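Local coordinates for CADD-like protein of unknown function (Nostoc punctiforme, PDB 3B5O), which is of unknown function but, as a CADD-like protein of the haem oxygenase-like clan, is probably an oxidoreductase, at residues Q46-S49 / I50-E54; A217-V220 / W221-L225. All blocks are in the same frame, centred on the assembly; numbering follows the deposited sequence.

Contact 1 (Q46-S49 / I50-E54); sequences QQYS and IFPKE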
loop_
_atom_site.group_PDB
_atom_site.type_symbol
_atom_site.label_atom_id
_atom_site.label_comp_id
_atom_site.label_asym_id
_atom_site.label_seq_id
_atom_site.Cartn_x
_atom_site.Cartn_y
_atom_site.Cartn_z
ATOM N N GLN A 46 6.496 -3.877 11.596
ATOM C CA GLN A 46 5.952 -2.817 12.434
ATOM C C GLN A 46 5.790 -1.533 11.634
ATOM O O GLN A 46 4.752 -0.872 11.687
ATOM C CB GLN A 46 6.868 -2.530 13.602
ATOM C CG GLN A 46 6.925 -3.623 14.656
ATOM C CD GLN A 46 7.981 -3.345 15.701
ATOM O OE1 GLN A 46 9.043 -2.797 15.410
ATOM N NE2 GLN A 46 7.676 -3.706 16.950
ATOM N N GLN A 47 6.832 -1.152 10.915
ATOM C CA GLN A 47 6.748 0.048 10.069
ATOM C C GLN A 47 5.750 -0.102 8.942
ATOM O O GLN A 47 4.972 0.827 8.660
ATOM C CB GLN A 47 8.124 0.417 9.521
ATOM C CG GLN A 47 9.040 0.898 10.607
ATOM C CD GLN A 47 8.551 2.202 11.258
ATOM O OE1 GLN A 47 8.165 3.144 10.573
ATOM N NE2 GLN A 47 8.561 2.243 12.603
ATOM N N TYR A 48 5.764 -1.256 8.287
ATOM C CA TYR A 48 4.826 -1.494 7.206
ATOM C C TYR A 48 3.392 -1.267 7.675
ATOM O O TYR A 48 2.592 -0.665 6.967
ATOM C CB TYR A 48 4.963 -2.898 6.617
ATOM C CG TYR A 48 3.811 -3.198 5.733
ATOM C CD1 TYR A 48 3.743 -2.675 4.447
ATOM C CD2 TYR A 48 2.703 -3.877 6.228
ATOM C CE1 TYR A 48 2.602 -2.893 3.669
ATOM C CE2 TYR A 48 1.607 -4.113 5.455
ATOM C CZ TYR A 48 1.547 -3.607 4.199
ATOM O OH TYR A 48 0.406 -3.848 3.453
ATOM N N SER A 49 3.071 -1.751 8.865
ATOM C CA SER A 49 1.705 -1.701 9.344
ATOM C C SER A 49 1.107 -0.294 9.389
ATOM O O SER A 49 -0.111 -0.135 9.338
ATOM C CB SER A 49 1.604 -2.369 10.709
ATOM O OG SER A 49 2.136 -1.577 11.744
ATOM N N ILE A 50 1.954 0.709 9.507
ATOM C CA ILE A 50 1.494 2.083 9.564
ATOM C C ILE A 50 0.836 2.466 8.246
ATOM O O ILE A 50 -0.098 3.265 8.215
ATOM C CB ILE A 50 2.666 3.025 9.895
ATOM C CG1 ILE A 50 3.185 2.745 11.302
ATOM C CG2 ILE A 50 2.282 4.521 9.752
ATOM C CD1 ILE A 50 4.497 3.406 11.662
ATOM N N PHE A 51 1.335 1.926 7.146
ATOM C CA PHE A 51 0.868 2.354 5.851
ATOM C C PHE A 51 -0.606 2.008 5.576
ATOM O O PHE A 51 -1.383 2.902 5.221
ATOM C CB PHE A 51 1.852 1.847 4.793
ATOM C CG PHE A 51 1.701 2.487 3.437
ATOM C CD1 PHE A 51 1.572 3.850 3.294
ATOM C CD2 PHE A 51 1.775 1.703 2.310
ATOM C CE1 PHE A 51 1.474 4.430 2.019
ATOM C CE2 PHE A 51 1.669 2.276 1.050
ATOM C CZ PHE A 51 1.527 3.629 0.919
ATOM N N PRO A 52 -1.039 0.754 5.775
ATOM C CA PRO A 52 -2.468 0.508 5.616
ATOM C C PRO A 52 -3.338 1.366 6.515
ATOM O O PRO A 52 -4.442 1.757 6.102
ATOM C CB PRO A 52 -2.648 -0.974 5.951
ATOM C CG PRO A 52 -1.329 -1.512 6.243
ATOM C CD PRO A 52 -0.283 -0.491 5.985
ATOM N N LYS A 53 -2.897 1.669 7.724
ATOM C CA LYS A 53 -3.690 2.565 8.571
ATOM C C LYS A 53 -3.851 3.907 7.868
ATOM O O LYS A 53 -4.960 4.414 7.596
ATOM C CB LYS A 53 -3.003 2.774 9.905
ATOM C CG LYS A 53 -3.642 3.915 10.734
ATOM C CD LYS A 53 -2.883 4.260 12.017
ATOM C CE LYS A 53 -2.428 3.062 12.832
ATOM N NZ LYS A 53 -2.770 3.225 14.276
ATOM N N GLU A 54 -2.725 4.495 7.536
ATOM C CA GLU A 54 -2.762 5.829 6.994
ATOM C C GLU A 54 -3.432 5.932 5.636
ATOM O O GLU A 54 -3.991 6.983 5.300
ATOM C CB GLU A 54 -1.346 6.395 6.947
ATOM C CG GLU A 54 -0.734 6.550 8.330
ATOM C CD GLU A 54 -1.495 7.523 9.182
ATOM O OE1 GLU A 54 -1.718 8.680 8.754
ATOM O OE2 GLU A 54 -1.935 7.115 10.256
#
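Q47 OE1 is gripped by two donors, T120 OG1 and S117 N, while I50 CD1 lies 3.8 Å from it. The Q47 and I50 side chains run side by side in the same direction; Q47 NE2 is held by M115 O, so both ends of the amide are fixed. One turn of helix 38-68 is distorted here. P52 has no N-H to give, and Y48 O instead accepts from F51 N at 2.9 Å, with the donor 43° out of the carbonyl plane. I50 N likewise bonds Q47 O, at 3.1 Å and 56° out of plane. Three-residue spacings thus replace the usual four. Q46 O, 3.9 Å from I50 N, takes S49 OG at 2.7 Å; with chi1 at 75°, OG lies between the backbone N and the carbonyl carbon and can turn back to that acceptor. P52 CD sits over one face of the Y48 ring, offset toward the rim and 4.3 Å from the centroid, a CH-pi contact; P52 CG meets CE2 of the same ring at 4.0 Å. At this kink F51 N serves the carbonyl that proline cannot, the serine hydroxyl serves Q46 O, and the tyrosine ring only packs.

Contact 2 (A217-V220 / W221-L225); sequences AMQV and WWQEL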
loop_
_atom_site.group_PDB
_atom_site.type_symbol
_atom_site.label_atom_id
_atom_site.label_comp_id
_atom_site.label_asym_id
_atom_site.label_seq_id
_atom_site.Cartn_x
_atom_site.Cartn_y
_atom_site.Cartn_z
ATOM N N ALA A 217 7.328 6.811 -4.683
ATOM C CA ALA A 217 7.441 7.092 -3.249
ATOM C C ALA A 217 7.429 5.789 -2.446
ATOM O O ALA A 217 8.200 5.614 -1.471
ATOM C CB ALA A 217 6.318 8.024 -2.789
HETATM N N MSE A 218 6.561 4.883 -2.831
HETATM C CA MSE A 218 6.467 3.603 -2.126
HETATM C C MSE A 218 7.743 2.798 -2.312
HETATM O O MSE A 218 8.239 2.165 -1.367
HETATM C CB MSE A 218 5.282 2.816 -2.637
HETATM C CG MSE A 218 3.933 3.430 -2.274
HETATM SE SE MSE A 218 2.441 2.548 -3.078
HETATM C CE MSE A 218 2.464 0.945 -2.042
ATOM N N GLN A 219 8.290 2.801 -3.522
ATOM C CA GLN A 219 9.544 2.089 -3.750
ATOM C C GLN A 219 10.703 2.632 -2.924
ATOM O O GLN A 219 11.470 1.870 -2.326
ATOM C CB GLN A 219 9.879 2.020 -5.239
ATOM C CG GLN A 219 11.293 1.487 -5.478
ATOM C CD GLN A 219 11.459 0.779 -6.775
ATOM O OE1 GLN A 219 10.772 -0.191 -7.046
ATOM N NE2 GLN A 219 12.409 1.242 -7.582
ATOM N N VAL A 220 10.842 3.953 -2.917
ATOM C CA VAL A 220 11.851 4.608 -2.105
ATOM C C VAL A 220 11.728 4.195 -0.636
ATOM O O VAL A 220 12.714 3.894 0.008
ATOM C CB VAL A 220 11.812 6.154 -2.305
ATOM C CG1 VAL A 220 12.506 6.870 -1.154
ATOM C CG2 VAL A 220 12.444 6.516 -3.667
ATOM N N TRP A 221 10.505 4.140 -0.129
ATOM C CA TRP A 221 10.253 3.716 1.251
ATOM C C TRP A 221 10.726 2.306 1.518
ATOM O O TRP A 221 11.423 2.061 2.504
ATOM C CB TRP A 221 8.776 3.864 1.569
ATOM C CG TRP A 221 8.313 3.378 2.890
ATOM C CD1 TRP A 221 8.688 3.824 4.115
ATOM C CD2 TRP A 221 7.276 2.420 3.096
ATOM N NE1 TRP A 221 7.985 3.160 5.083
ATOM C CE2 TRP A 221 7.084 2.315 4.488
ATOM C CE3 TRP A 221 6.478 1.651 2.235
ATOM C CZ2 TRP A 221 6.108 1.494 5.040
ATOM C CZ3 TRP A 221 5.524 0.827 2.770
ATOM C CH2 TRP A 221 5.347 0.748 4.176
ATOM N N TRP A 222 10.374 1.374 0.650
ATOM C CA TRP A 222 10.836 -0.004 0.846
ATOM C C TRP A 222 12.364 -0.076 0.895
ATOM O O TRP A 222 12.930 -0.797 1.701
ATOM C CB TRP A 222 10.290 -0.912 -0.268
ATOM C CG TRP A 222 8.897 -1.388 -0.011
ATOM C CD1 TRP A 222 7.740 -0.940 -0.577
ATOM C CD2 TRP A 222 8.517 -2.378 0.940
ATOM N NE1 TRP A 222 6.656 -1.608 -0.056
ATOM C CE2 TRP A 222 7.113 -2.496 0.885
ATOM C CE3 TRP A 222 9.235 -3.188 1.834
ATOM C CZ2 TRP A 222 6.423 -3.393 1.673
ATOM C CZ3 TRP A 222 8.539 -4.067 2.616
ATOM C CH2 TRP A 222 7.156 -4.163 2.535
ATOM N N GLN A 223 13.021 0.668 0.009
ATOM C CA GLN A 223 14.478 0.694 -0.033
ATOM C C GLN A 223 15.044 1.271 1.262
ATOM O O GLN A 223 15.988 0.729 1.854
ATOM C CB GLN A 223 14.954 1.479 -1.251
ATOM C CG GLN A 223 14.568 0.799 -2.552
ATOM C CD GLN A 223 14.829 1.620 -3.783
ATOM O OE1 GLN A 223 14.761 2.852 -3.763
ATOM N NE2 GLN A 223 15.126 0.920 -4.899
ATOM N N GLU A 224 14.438 2.354 1.739
ATOM C CA GLU A 224 14.948 3.014 2.927
ATOM C C GLU A 224 14.671 2.199 4.168
ATOM O O GLU A 224 15.496 2.172 5.107
ATOM C CB GLU A 224 14.327 4.411 3.068
ATOM C CG GLU A 224 14.804 5.366 2.026
ATOM C CD GLU A 224 14.000 6.653 1.950
ATOM O OE1 GLU A 224 12.978 6.743 2.630
ATOM O OE2 GLU A 224 14.424 7.537 1.207
ATOM N N LEU A 225 13.529 1.535 4.188
ATOM C CA LEU A 225 13.157 0.693 5.315
ATOM C C LEU A 225 14.034 -0.568 5.418
ATOM O O LEU A 225 14.294 -1.075 6.514
ATOM C CB LEU A 225 11.684 0.344 5.189
ATOM C CG LEU A 225 11.069 -0.459 6.310
ATOM C CD1 LEU A 225 11.070 0.339 7.596
ATOM C CD2 LEU A 225 9.651 -0.830 5.954
HETATM O O HOH W 1 13.834 3.872 -6.266
#
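The indoles of W221 and W222 both approach the carbonyl of selenomethionine M218. M218 O lies near the plane of the W221 ring, at its edge, with CE3 4.0 Å away; it meets the W222 ring obliquely, CD1 being 3.2 Å off. W221 CZ3 stands over one face of W222, toward the rim and 3.8 Å above the plane. W221 CG is anti to its backbone N (chi1 175°), whereas W222 CG lies beside its own N, and this pairing lets the benzene edge of W221 come over W222. W221 NE1 bonds T120 OG1; W222 NE1 is buried and has no partner in the model. The backbone is regular helix, each N-H from W221 to E224 bonding the carbonyl four residues back, and M218 O receives W222 N at 165°. On another side, the amides of Q219 and Q223 are turned 44° apart, with NE2 to NE2 at 3.8 Å. One water joins them: it accepts from Q219 NE2 at 3.3 Å and donates to Q223 OE1 at 2.9 Å. Q223 CG lies 3.3 Å from Q219 O, and Q219 OE1 is taken by A21 N. A leucine in place of Q223 would probably leave this water without its acceptor and the Q219 amide held less firmly on its NE2 side. E224 CG passes V220 O at 3.3 Å, while its carboxylate forms a salt bridge with K122. The helix thus carries an aromatic side packed into the protein and a polar side secured by water and charge.

Overall arrangement
Contacts 1 and 2 belong to different helices, 38-68 and 204-230, and their centres lie 13 Å apart, yet their side chains interlock. F51 CE2 meets CE of selenomethionine M218 at 3.5 Å. The far end of the W221 indole, CH2, reaches both F51 CB at 3.7 Å and Y48 CD1 at 3.8 Å, with the F51 and W221 ring planes inclined by about 55°. A polar link runs beside this packing: T120 OG1, from helix 118-131, bonds both Q47 OE1 and W221 NE1. Helix 135-163 serves both as well, since E152 bonds Y48 OH and touches M218. The kinked turn and the regular one therefore share a core within this all-helical fold.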